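PDB 4M88: extracellular ligand-binding receptor from Verminephrobacter eiseniae, which probably binds an amino acid or a similar small solute outside the cytoplasm and delivers it to an ABC transporter. Local coordinates for residues 7-12 / 23-28; 28-33 / 271-276; 117-122 / 317-322. All blocks are in the same frame, centred on the assembly; numbering follows the deposited sequence.

Interaction 1: residues 7-12 / 23-28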
ATOM      1  N   LEU A   7       3.376  -0.459 -20.304  1.00 12.49           N
ATOM      2  CA  LEU A   7       2.821  -0.735 -18.977  1.00 12.28           C
ATOM      3  C   LEU A   7       1.743   0.292 -18.723  1.00 13.26           C
ATOM      4  O   LEU A   7       1.793   1.399 -19.265  1.00 15.87           O
ATOM      5  CB  LEU A   7       3.901  -0.610 -17.909  1.00 15.13           C
ATOM      6  CG  LEU A   7       5.149  -1.467 -18.130  1.00 19.60           C
ATOM      7  CD1 LEU A   7       6.267  -1.051 -17.191  1.00 22.52           C
ATOM      8  CD2 LEU A   7       4.825  -2.963 -17.970  1.00 16.77           C
ATOM      9  N   GLY A   8       0.758  -0.055 -17.905  1.00 13.50           N
ATOM     10  CA  GLY A   8      -0.319   0.882 -17.649  1.00 17.88           C
ATOM     11  C   GLY A   8      -0.483   1.132 -16.170  1.00 19.53           C
ATOM     12  O   GLY A   8      -0.240   0.241 -15.356  1.00 17.34           O
ATOM     13  N   GLN A   9      -0.864   2.351 -15.807  1.00 14.77           N
ATOM     14  CA  GLN A   9      -1.315   2.584 -14.444  1.00 13.85           C
ATOM     15  C   GLN A   9      -2.693   3.206 -14.479  1.00 14.81           C
ATOM     16  O   GLN A   9      -2.869   4.337 -14.967  1.00 14.90           O
ATOM     17  CB  GLN A   9      -0.363   3.488 -13.655  1.00 14.44           C
ATOM     18  CG  GLN A   9      -0.851   3.717 -12.213  1.00 15.39           C
ATOM     19  CD  GLN A   9      -0.136   4.857 -11.498  1.00 17.40           C
ATOM     20  OE1 GLN A   9       0.740   5.507 -12.063  1.00 19.44           O
ATOM     21  NE2 GLN A   9      -0.536   5.117 -10.250  1.00 17.57           N
ATOM     22  N   ILE A  10      -3.677   2.465 -13.982  1.00 13.59           N
ATOM     23  CA  ILE A  10      -4.996   3.034 -13.750  1.00 13.36           C
ATOM     24  C   ILE A  10      -5.053   3.439 -12.286  1.00 19.72           C
ATOM     25  O   ILE A  10      -4.800   2.623 -11.399  1.00 19.48           O
ATOM     26  CB  ILE A  10      -6.114   2.035 -14.043  1.00 13.41           C
ATOM     27  CG1 ILE A  10      -6.047   1.574 -15.506  1.00 12.66           C
ATOM     28  CG2 ILE A  10      -7.458   2.666 -13.758  1.00 13.98           C
ATOM     29  CD1 ILE A  10      -7.081   0.496 -15.853  1.00 17.93           C
ATOM     30  N   GLY A  11      -5.375   4.699 -12.021  1.00 14.19           N
ATOM     31  CA  GLY A  11      -5.261   5.188 -10.659  1.00 14.83           C
ATOM     32  C   GLY A  11      -6.243   6.299 -10.374  1.00 12.58           C
ATOM     33  O   GLY A  11      -6.795   6.908 -11.291  1.00 15.47           O
ATOM     34  N   PRO A  12      -6.488   6.564  -9.087  1.00 16.51           N
ATOM     35  CA  PRO A  12      -7.414   7.626  -8.706  1.00 13.29           C
ATOM     36  C   PRO A  12      -6.740   8.997  -8.766  1.00 15.74           C
ATOM     37  O   PRO A  12      -6.524   9.634  -7.727  1.00 14.49           O
ATOM     38  CB  PRO A  12      -7.784   7.252  -7.265  1.00 14.30           C
ATOM     39  CG  PRO A  12      -6.553   6.537  -6.749  1.00 13.71           C
ATOM     40  CD  PRO A  12      -5.976   5.806  -7.930  1.00 15.74           C
ATOM     41  N   GLY A  23       1.906   9.995  -6.122  1.00 18.60           N
ATOM     42  CA  GLY A  23       3.092   9.406  -5.510  1.00 16.84           C
ATOM     43  C   GLY A  23       3.458   8.055  -6.109  1.00 14.00           C
ATOM     44  O   GLY A  23       4.622   7.813  -6.460  1.00 12.96           O
ATOM     45  N   LEU A  24       2.474   7.169  -6.233  1.00 13.71           N
ATOM     46  CA  LEU A  24       2.693   5.897  -6.921  1.00 12.05           C
ATOM     47  C   LEU A  24       3.209   6.143  -8.327  1.00 10.74           C
ATOM     48  O   LEU A  24       4.136   5.479  -8.787  1.00 12.63           O
ATOM     49  CB  LEU A  24       1.393   5.081  -7.014  1.00 13.19           C
ATOM     50  CG  LEU A  24       0.865   4.339  -5.794  1.00 17.32           C
ATOM     51  CD1 LEU A  24      -0.462   3.685  -6.169  1.00 20.84           C
ATOM     52  CD2 LEU A  24       1.858   3.290  -5.326  1.00 14.42           C
ATOM     53  N   ASN A  25       2.586   7.090  -9.021  1.00 10.20           N
ATOM     54  CA  ASN A  25       2.957   7.393 -10.399  1.00 10.93           C
ATOM     55  C   ASN A  25       4.403   7.904 -10.492  1.00 13.25           C
ATOM     56  O   ASN A  25       5.144   7.539 -11.405  1.00 12.36           O
ATOM     57  CB  ASN A  25       1.974   8.414 -10.976  1.00 14.43           C
ATOM     58  CG  ASN A  25       2.243   8.746 -12.434  1.00 19.81           C
ATOM     59  OD1 ASN A  25       2.626   9.868 -12.763  1.00 23.87           O
ATOM     60  ND2 ASN A  25       2.030   7.776 -13.317  1.00 17.01           N
ATOM     61  N   GLN A  26       4.791   8.763  -9.559  1.00 11.52           N
ATOM     62  CA  GLN A  26       6.160   9.283  -9.515  1.00 13.07           C
ATOM     63  C   GLN A  26       7.186   8.169  -9.355  1.00 10.97           C
ATOM     64  O   GLN A  26       8.236   8.166 -10.014  1.00 14.55           O
ATOM     65  CB  GLN A  26       6.300  10.301  -8.384  1.00 10.76           C
ATOM     66  CG  GLN A  26       5.676  11.650  -8.730  1.00 17.15           C
ATOM     67  CD  GLN A  26       5.326  12.464  -7.495  1.00 21.29           C
ATOM     68  OE1 GLN A  26       5.591  12.045  -6.372  1.00 17.45           O
ATOM     69  NE2 GLN A  26       4.723  13.632  -7.700  1.00 25.99           N
ATOM     70  N   GLY A  27       6.893   7.228  -8.474  1.00 11.78           N
ATOM     71  CA  GLY A  27       7.805   6.120  -8.233  1.00 13.54           C
ATOM     72  C   GLY A  27       7.913   5.215  -9.443  1.00 12.98           C
ATOM     73  O   GLY A  27       8.995   4.728  -9.787  1.00  9.74           O
ATOM     74  N   ILE A  28       6.785   4.983 -10.103  1.00  9.18           N
ATOM     75  CA  ILE A  28       6.794   4.148 -11.299  1.00  8.93           C
ATOM     76  C   ILE A  28       7.632   4.815 -12.387  1.00 10.51           C
ATOM     77  O   ILE A  28       8.491   4.171 -12.995  1.00 13.39           O
ATOM     78  CB  ILE A  28       5.360   3.903 -11.814  1.00 10.90           C
ATOM     79  CG1 ILE A  28       4.576   3.032 -10.827  1.00 11.30           C
ATOM     80  CG2 ILE A  28       5.374   3.242 -13.186  1.00 12.60           C
ATOM     81  CD1 ILE A  28       3.057   3.025 -11.114  1.00 13.18           C
TER

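Interaction 2: residues 28-33 / 271-276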
ATOM      1  N   ILE A  28       6.785   4.983 -10.103  1.00  9.18           N
ATOM      2  CA  ILE A  28       6.794   4.148 -11.299  1.00  8.93           C
ATOM      3  C   ILE A  28       7.632   4.815 -12.387  1.00 10.51           C
ATOM      4  O   ILE A  28       8.491   4.171 -12.995  1.00 13.39           O
ATOM      5  CB  ILE A  28       5.360   3.903 -11.814  1.00 10.90           C
ATOM      6  CG1 ILE A  28       4.576   3.032 -10.827  1.00 11.30           C
ATOM      7  CG2 ILE A  28       5.374   3.242 -13.186  1.00 12.60           C
ATOM      8  CD1 ILE A  28       3.057   3.025 -11.114  1.00 13.18           C
ATOM      9  N   LYS A  29       7.412   6.111 -12.616  1.00 10.91           N
ATOM     10  CA  LYS A  29       8.159   6.827 -13.645  1.00 14.15           C
ATOM     11  C   LYS A  29       9.638   6.882 -13.328  1.00 14.80           C
ATOM     12  O   LYS A  29      10.478   6.785 -14.230  1.00 14.00           O
ATOM     13  CB  LYS A  29       7.632   8.252 -13.787  1.00 17.70           C
ATOM     14  CG  LYS A  29       6.273   8.337 -14.421  1.00 18.18           C
ATOM     15  CD  LYS A  29       5.809   9.776 -14.398  1.00 24.61           C
ATOM     16  CE  LYS A  29       4.634   9.984 -15.322  1.00 26.04           C
ATOM     17  NZ  LYS A  29       3.959  11.282 -15.071  1.00 28.68           N
ATOM     18  N   ALA A  30       9.955   7.058 -12.047  1.00 10.96           N
ATOM     19  CA  ALA A  30      11.340   7.082 -11.597  1.00 16.07           C
ATOM     20  C   ALA A  30      12.032   5.769 -11.959  1.00 16.31           C
ATOM     21  O   ALA A  30      13.146   5.787 -12.484  1.00 13.95           O
ATOM     22  CB  ALA A  30      11.427   7.353 -10.100  1.00 15.93           C
ATOM     23  N   TYR A  31      11.384   4.637 -11.708  1.00 11.32           N
ATOM     24  CA  TYR A  31      11.997   3.367 -12.102  1.00 12.62           C
ATOM     25  C   TYR A  31      12.144   3.248 -13.621  1.00 12.28           C
ATOM     26  O   TYR A  31      13.222   2.881 -14.122  1.00 15.11           O
ATOM     27  CB  TYR A  31      11.248   2.142 -11.576  1.00 13.68           C
ATOM     28  CG  TYR A  31      11.849   0.890 -12.178  1.00 14.20           C
ATOM     29  CD1 TYR A  31      13.098   0.438 -11.767  1.00 16.64           C
ATOM     30  CD2 TYR A  31      11.205   0.205 -13.207  1.00 14.49           C
ATOM     31  CE1 TYR A  31      13.681  -0.686 -12.344  1.00 21.43           C
ATOM     32  CE2 TYR A  31      11.784  -0.917 -13.795  1.00 13.34           C
ATOM     33  CZ  TYR A  31      13.017  -1.355 -13.356  1.00 16.55           C
ATOM     34  OH  TYR A  31      13.590  -2.478 -13.921  1.00 20.28           O
ATOM     35  N   LEU A  32      11.064   3.530 -14.349  1.00 12.14           N
ATOM     36  CA  LEU A  32      11.087   3.411 -15.811  1.00 10.65           C
ATOM     37  C   LEU A  32      12.181   4.252 -16.456  1.00 16.37           C
ATOM     38  O   LEU A  32      12.834   3.808 -17.401  1.00 14.88           O
ATOM     39  CB  LEU A  32       9.722   3.756 -16.409  1.00 11.73           C
ATOM     40  CG  LEU A  32       8.609   2.796 -15.983  1.00 15.73           C
ATOM     41  CD1 LEU A  32       7.345   3.098 -16.768  1.00 19.10           C
ATOM     42  CD2 LEU A  32       9.021   1.341 -16.148  1.00 20.78           C
ATOM     43  N   ALA A  33      12.394   5.466 -15.954  1.00 12.93           N
ATOM     44  CA  ALA A  33      13.467   6.305 -16.464  1.00 17.09           C
ATOM     45  C   ALA A  33      14.840   5.690 -16.188  1.00 15.94           C
ATOM     46  O   ALA A  33      15.740   5.741 -17.036  1.00 14.33           O
ATOM     47  CB  ALA A  33      13.372   7.731 -15.872  1.00 17.66           C
ATOM     48  N   GLN A 271      16.323   6.235  -4.212  1.00 13.67           N
ATOM     49  CA  GLN A 271      16.608   7.652  -4.027  1.00 17.01           C
ATOM     50  C   GLN A 271      17.321   8.227  -5.242  1.00 18.91           C
ATOM     51  O   GLN A 271      17.021   9.341  -5.666  1.00 17.68           O
ATOM     52  CB  GLN A 271      17.394   7.891  -2.737  1.00 17.13           C
ATOM     53  CG  GLN A 271      16.530   7.678  -1.492  1.00 14.01           C
ATOM     54  CD  GLN A 271      17.336   7.145  -0.321  1.00 31.53           C
ATOM     55  OE1 GLN A 271      18.558   7.045  -0.395  1.00 27.66           O
ATOM     56  NE2 GLN A 271      16.654   6.796   0.762  1.00 27.86           N
ATOM     57  N   ALA A 272      18.235   7.462  -5.825  1.00 17.87           N
ATOM     58  CA  ALA A 272      18.928   7.913  -7.028  1.00 20.43           C
ATOM     59  C   ALA A 272      17.947   8.116  -8.183  1.00 21.06           C
ATOM     60  O   ALA A 272      18.067   9.072  -8.953  1.00 20.18           O
ATOM     61  CB  ALA A 272      20.016   6.930  -7.416  1.00 24.04           C
ATOM     62  N   ALA A 273      16.982   7.214  -8.300  1.00 16.00           N
ATOM     63  CA  ALA A 273      15.983   7.305  -9.361  1.00 14.86           C
ATOM     64  C   ALA A 273      15.113   8.541  -9.160  1.00 17.52           C
ATOM     65  O   ALA A 273      14.785   9.243 -10.116  1.00 15.99           O
ATOM     66  CB  ALA A 273      15.141   6.024  -9.423  1.00 13.85           C
HETATM   67  N   MSE A 274      14.743   8.810  -7.910  1.00 16.06           N
HETATM   68  CA  MSE A 274      13.945   9.994  -7.597  1.00 18.07           C
HETATM   69  C   MSE A 274      14.687  11.313  -7.855  1.00 18.51           C
HETATM   70  O   MSE A 274      14.082  12.266  -8.357  1.00 20.02           O
HETATM   71  CB  MSE A 274      13.409   9.928  -6.157  1.00 18.38           C
HETATM   72  CG  MSE A 274      12.412   8.798  -5.908  1.00 16.65           C
HETATM   73 SE   MSE A 274      10.752   9.048  -6.947  0.70 20.67          SE
HETATM   74  CE  MSE A 274      10.021  10.571  -5.998  1.00 23.03           C
ATOM     75  N   LYS A 275      15.987  11.386  -7.542  1.00 19.41           N
ATOM     76  CA  LYS A 275      16.734  12.635  -7.775  1.00 23.93           C
ATOM     77  C   LYS A 275      16.772  12.948  -9.259  1.00 26.02           C
ATOM     78  O   LYS A 275      16.664  14.105  -9.670  1.00 28.03           O
ATOM     79  CB  LYS A 275      18.204  12.575  -7.337  1.00 32.74           C
ATOM     80  CG  LYS A 275      18.566  11.749  -6.146  1.00 42.75           C
ATOM     81  CD  LYS A 275      17.973  12.288  -4.865  1.00 51.07           C
ATOM     82  CE  LYS A 275      18.409  11.446  -3.668  1.00 49.31           C
ATOM     83  NZ  LYS A 275      17.540  11.686  -2.487  1.00 51.39           N
ATOM     84  N   GLU A 276      16.984  11.907 -10.057  1.00 20.21           N
ATOM     85  CA  GLU A 276      17.080  12.059 -11.502  1.00 27.99           C
ATOM     86  C   GLU A 276      15.758  12.540 -12.111  1.00 27.56           C
ATOM     87  O   GLU A 276      15.734  13.474 -12.914  1.00 30.98           O
ATOM     88  CB  GLU A 276      17.512  10.736 -12.142  1.00 36.32           C
ATOM     89  CG  GLU A 276      18.911  10.271 -11.735  1.00 49.84           C
ATOM     90  CD  GLU A 276      19.316   8.946 -12.382  1.00 64.21           C
ATOM     91  OE1 GLU A 276      18.459   8.035 -12.487  1.00 68.52           O
ATOM     92  OE2 GLU A 276      20.496   8.818 -12.783  1.00 67.78           O
TER
HETATM   93  O   HOH W   1      14.939   8.129 -12.616  1.00 20.06           O

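Interaction 3: residues 117-122 / 317-322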
ATOM      1  N   LYS A 117      -3.988 -13.792 -11.767  1.00 12.91           N
ATOM      2  CA  LYS A 117      -3.223 -12.815 -12.543  1.00 12.51           C
ATOM      3  C   LYS A 117      -2.869 -11.556 -11.732  1.00 14.11           C
ATOM      4  O   LYS A 117      -2.273 -10.616 -12.251  1.00 12.65           O
ATOM      5  CB  LYS A 117      -3.992 -12.423 -13.814  1.00 12.57           C
ATOM      6  CG  LYS A 117      -4.169 -13.570 -14.808  1.00 13.10           C
ATOM      7  CD  LYS A 117      -4.936 -13.094 -16.036  1.00 13.22           C
ATOM      8  CE  LYS A 117      -5.276 -14.253 -16.951  1.00 19.33           C
ATOM      9  NZ  LYS A 117      -6.070 -13.772 -18.111  1.00 17.95           N
ATOM     10  N   PHE A 118      -3.232 -11.558 -10.453  1.00 11.97           N
ATOM     11  CA  PHE A 118      -3.116 -10.388  -9.581  1.00 11.61           C
ATOM     12  C   PHE A 118      -2.031 -10.712  -8.545  1.00 11.64           C
ATOM     13  O   PHE A 118      -2.206 -11.615  -7.713  1.00 12.69           O
ATOM     14  CB  PHE A 118      -4.488 -10.161  -8.932  1.00 11.63           C
ATOM     15  CG  PHE A 118      -4.611  -8.901  -8.115  1.00 12.15           C
ATOM     16  CD1 PHE A 118      -3.700  -7.862  -8.238  1.00 11.12           C
ATOM     17  CD2 PHE A 118      -5.660  -8.775  -7.203  1.00 13.31           C
ATOM     18  CE1 PHE A 118      -3.833  -6.691  -7.469  1.00 15.44           C
ATOM     19  CE2 PHE A 118      -5.803  -7.628  -6.422  1.00 19.64           C
ATOM     20  CZ  PHE A 118      -4.882  -6.576  -6.557  1.00 18.28           C
ATOM     21  N   PHE A 119      -0.889 -10.027  -8.645  1.00 11.53           N
ATOM     22  CA  PHE A 119       0.284 -10.315  -7.797  1.00 11.73           C
ATOM     23  C   PHE A 119       0.461  -9.202  -6.788  1.00 12.78           C
ATOM     24  O   PHE A 119       0.175  -8.051  -7.095  1.00 14.63           O
ATOM     25  CB  PHE A 119       1.558 -10.422  -8.651  1.00 11.99           C
ATOM     26  CG  PHE A 119       1.603 -11.647  -9.516  1.00 12.34           C
ATOM     27  CD1 PHE A 119       2.313 -12.767  -9.114  1.00 12.89           C
ATOM     28  CD2 PHE A 119       0.917 -11.685 -10.725  1.00 13.59           C
ATOM     29  CE1 PHE A 119       2.359 -13.908  -9.903  1.00 15.47           C
ATOM     30  CE2 PHE A 119       0.952 -12.829 -11.534  1.00 14.70           C
ATOM     31  CZ  PHE A 119       1.675 -13.939 -11.116  1.00 14.17           C
ATOM     32  N   HIS A 120       0.921  -9.531  -5.579  1.00 11.71           N
ATOM     33  CA  HIS A 120       1.004  -8.514  -4.527  1.00 11.57           C
ATOM     34  C   HIS A 120       2.438  -8.312  -4.087  1.00 11.95           C
ATOM     35  O   HIS A 120       3.122  -9.267  -3.747  1.00 12.61           O
ATOM     36  CB  HIS A 120       0.139  -8.926  -3.334  1.00 11.53           C
ATOM     37  CG  HIS A 120      -1.273  -9.221  -3.717  1.00 13.20           C
ATOM     38  ND1 HIS A 120      -2.222  -8.231  -3.867  1.00 14.65           N
ATOM     39  CD2 HIS A 120      -1.881 -10.382  -4.055  1.00 13.87           C
ATOM     40  CE1 HIS A 120      -3.363  -8.778  -4.254  1.00 17.43           C
ATOM     41  NE2 HIS A 120      -3.181 -10.081  -4.381  1.00 17.02           N
ATOM     42  N   VAL A 121       2.891  -7.062  -4.112  1.00 11.93           N
ATOM     43  CA  VAL A 121       4.259  -6.734  -3.733  1.00 12.43           C
ATOM     44  C   VAL A 121       4.314  -6.338  -2.249  1.00 13.20           C
ATOM     45  O   VAL A 121       5.288  -6.623  -1.566  1.00 16.99           O
ATOM     46  CB  VAL A 121       4.824  -5.618  -4.639  1.00 13.98           C
ATOM     47  CG1 VAL A 121       6.209  -5.207  -4.194  1.00 20.15           C
ATOM     48  CG2 VAL A 121       4.874  -6.111  -6.090  1.00 13.82           C
ATOM     49  N   ARG A 122       3.273  -5.679  -1.758  1.00 14.06           N
ATOM     50  CA  ARG A 122       3.238  -5.307  -0.346  1.00 13.75           C
ATOM     51  C   ARG A 122       2.653  -6.443   0.477  1.00 17.49           C
ATOM     52  O   ARG A 122       1.819  -7.216  -0.012  1.00 14.10           O
ATOM     53  CB  ARG A 122       2.381  -4.058  -0.132  1.00 13.42           C
ATOM     54  CG  ARG A 122       0.943  -4.247  -0.623  1.00 17.98           C
ATOM     55  CD  ARG A 122       0.012  -3.217  -0.015  1.00 21.54           C
ATOM     56  NE  ARG A 122       0.614  -1.887  -0.080  1.00 26.06           N
ATOM     57  CZ  ARG A 122       0.496  -0.970   0.872  1.00 35.24           C
ATOM     58  NH1 ARG A 122       1.071   0.222   0.730  1.00 33.49           N
ATOM     59  NH2 ARG A 122      -0.207  -1.241   1.967  1.00 34.08           N
ATOM     60  N   ALA A 317       4.501 -16.146 -16.388  1.00 14.95           N
ATOM     61  CA  ALA A 317       5.231 -17.402 -16.275  1.00 14.89           C
ATOM     62  C   ALA A 317       6.480 -17.169 -15.440  1.00 15.86           C
ATOM     63  O   ALA A 317       6.837 -17.991 -14.596  1.00 18.82           O
ATOM     64  CB  ALA A 317       5.607 -17.934 -17.670  1.00 14.57           C
ATOM     65  N   THR A 318       7.141 -16.039 -15.671  1.00 12.41           N
ATOM     66  CA  THR A 318       8.400 -15.765 -14.981  1.00 12.52           C
ATOM     67  C   THR A 318       8.201 -15.408 -13.505  1.00 13.17           C
ATOM     68  O   THR A 318       8.891 -15.947 -12.649  1.00 14.67           O
ATOM     69  CB  THR A 318       9.190 -14.662 -15.694  1.00 15.46           C
ATOM     70  OG1 THR A 318       9.530 -15.117 -17.013  1.00 17.06           O
ATOM     71  CG2 THR A 318      10.455 -14.343 -14.924  1.00 14.70           C
ATOM     72  N   LEU A 319       7.256 -14.494 -13.221  1.00 15.04           N
ATOM     73  CA  LEU A 319       6.935 -14.141 -11.839  1.00 15.85           C
ATOM     74  C   LEU A 319       6.713 -15.391 -10.986  1.00 16.74           C
ATOM     75  O   LEU A 319       7.244 -15.509  -9.882  1.00 16.58           O
ATOM     76  CB  LEU A 319       5.687 -13.254 -11.786  1.00 15.92           C
ATOM     77  CG  LEU A 319       5.854 -11.826 -12.324  1.00 17.52           C
ATOM     78  CD1 LEU A 319       4.508 -11.135 -12.416  1.00 18.10           C
ATOM     79  CD2 LEU A 319       6.796 -11.029 -11.444  1.00 16.97           C
ATOM     80  N   SER A 320       5.978 -16.363 -11.516  1.00 16.67           N
ATOM     81  CA  SER A 320       5.587 -17.536 -10.750  1.00 17.99           C
ATOM     82  C   SER A 320       6.648 -18.621 -10.660  1.00 21.87           C
ATOM     83  O   SER A 320       6.510 -19.535  -9.856  1.00 23.43           O
ATOM     84  CB  SER A 320       4.298 -18.141 -11.317  1.00 25.66           C
ATOM     85  OG  SER A 320       3.219 -17.238 -11.183  1.00 27.91           O
ATOM     86  N   THR A 321       7.697 -18.539 -11.479  1.00 14.99           N
ATOM     87  CA  THR A 321       8.679 -19.617 -11.527  1.00 16.02           C
ATOM     88  C   THR A 321      10.125 -19.191 -11.275  1.00 21.60           C
ATOM     89  O   THR A 321      11.010 -20.042 -11.225  1.00 21.64           O
ATOM     90  CB  THR A 321       8.612 -20.407 -12.871  1.00 20.90           C
ATOM     91  OG1 THR A 321       8.952 -19.545 -13.967  1.00 18.77           O
ATOM     92  CG2 THR A 321       7.222 -20.968 -13.095  1.00 19.13           C
HETATM   93  N   MSE A 322      10.368 -17.893 -11.112  1.00 16.91           N
HETATM   94  CA  MSE A 322      11.740 -17.410 -10.919  1.00 21.59           C
HETATM   95  C   MSE A 322      12.257 -17.646  -9.504  1.00 24.59           C
HETATM   96  O   MSE A 322      13.446 -17.478  -9.236  1.00 25.80           O
HETATM   97  CB  MSE A 322      11.857 -15.922 -11.268  1.00 16.95           C
HETATM   98  CG  MSE A 322      11.061 -14.999 -10.365  1.00 15.64           C
HETATM   99 SE   MSE A 322      10.989 -13.138 -11.035  0.70 25.25          SE
HETATM  100  CE  MSE A 322       9.886 -12.425  -9.590  1.00 18.37           C
TER

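Interaction 1: residues 7-12 / 23-28
Gln9 and Asn25 join amide to amide across the first beta-alpha-beta unit of the N-terminal lobe, where strand 4-11 lies under helix 18-37 and the two run almost antiparallel, their short axes 169° apart. The strand's reach toward the helix rests on Gln9. Its CG stands anti to the backbone N and the chain stays extended beyond it, which carries the amide up to the helix. There OE1 accepts a hydrogen bond from Asn25 ND2 at 2.9 Å, with an N-H...O angle of 161°. The donor is tilted 20° from the carbonyl plane of Gln9, and the two amides lie nearly coplanar. Packing is closest around this oxygen: Asn25 CB comes within 3.3 Å of OE1, and the Ile28 CD1 methyl lies 3.5 Å from Gln9 OE1. The NE2 side is looser, with Leu24 CB 3.8 Å from NE2 as its nearest neighbour across the contact. None of the four residues faces solvent; Leu24 and Ile28 also pack on helix 286-303. A leucine in place of Gln9 would probably leave the buried Asn25 ND2 without this acceptor on the strand. Asn25 has two further bonds: its ND2 also donates to Glu50 OE2, and its OD1 accepts from Lys29 NZ.

Interaction 2: residues 28-33 / 271-276
This is a close, small-residue helix-to-helix contact on the outer side of the N-terminal lobe, where helix 18-37 meets helix 265-277 from much later in the chain. Ala30 and Ala273 make the closeness possible: their CA atoms are 5.2 Å apart, a spacing that bulkier side chains would hardly allow. The two methyls meet at 4.0 Å, CB to CB. Ala273 CB lies nearer still to the backbone of its partner, 3.7 Å from Ala30 O, so part of the packing is methyl against peptide rather than methyl against methyl. From another direction comes selenomethionine Met274. Its CA-CB bond leads away from helix 18-37, yet the chain doubles back, bent at chi2 (-65°) and chi3 (-70°), and brings SE to 3.6 Å from Ala30 CB. Ala30 CB is thereby in touch with both residues of the later helix.

The polar part is carried by one water, which donates to Ala30 O at 3.0 Å and to Ala273 O at 2.7 Å and so bridges the two backbones. Helix 286-303 borders the same region, with Tyr292 against Ala273 and Gln288 against Met274, while Met281 and Tyr284 pack on Met274 from a loop. The direct touches are made by methyls and a selenium, one methyl against a carbonyl, and a single water spans the backbones; none of the three touching residues is charged, so the join probably depends mainly on shape and close approach.

Interaction 3: residues 117-122 / 317-322
Phe119 lays one face of its ring under a methyl of Leu319: CD1 stands 3.9 Å from the ring centroid and 7° off the ring normal, a CH-pi contact almost exactly over the centre. The leucine also touches lower on its side chain, where CB packs against Phe119 CE1 at 3.9 Å. With its CG anti to the carbonyl carbon (chi1 -70°), Leu319 sends CD1 across the ring while CB stays by the rim, spreading the two touches over the ring. Ser320 comes from another direction. Its OG lies in the ring plane at the edge, 3.6 Å from Phe119 CZ and 3.7 Å from CE1, so the hydroxyl meets ring C-H groups and not the pi face. In the same segment, 317-322, Thr321 OG1 donates to Ala317 O at 2.7 Å. Phe119 itself is on strand 118-119, an edge strand of the parallel sheet, paired through its backbone with Val100 and Asn102. Val99 of the adjoining strand touches both Phe119 and Leu319, and Thr297 and Ala301 of helix 286-303 touch Leu319, placing the contact between the sheet edge and two helices.

In the fold
From the N terminus, interaction 1 closes first, a short loop that turns strand 4-11 back into helix 18-37. Interaction 2 opens as it ends, Ile28 belonging to both, and spans 237 residues to bring helix 265-277 onto that same helix; the two contacts touch through Leu7 CD1 and Leu32 CD2. Interaction 3 starts inside this long loop, at 117-122, and ends beyond it at 317-322, so interactions 2 and 3 cross. Interactions 1 and 3 reach one parallel sheet, at an inner and an edge strand, with centres about 18 Å apart. Late helices are thus fastened onto the lobe that the chain begins with.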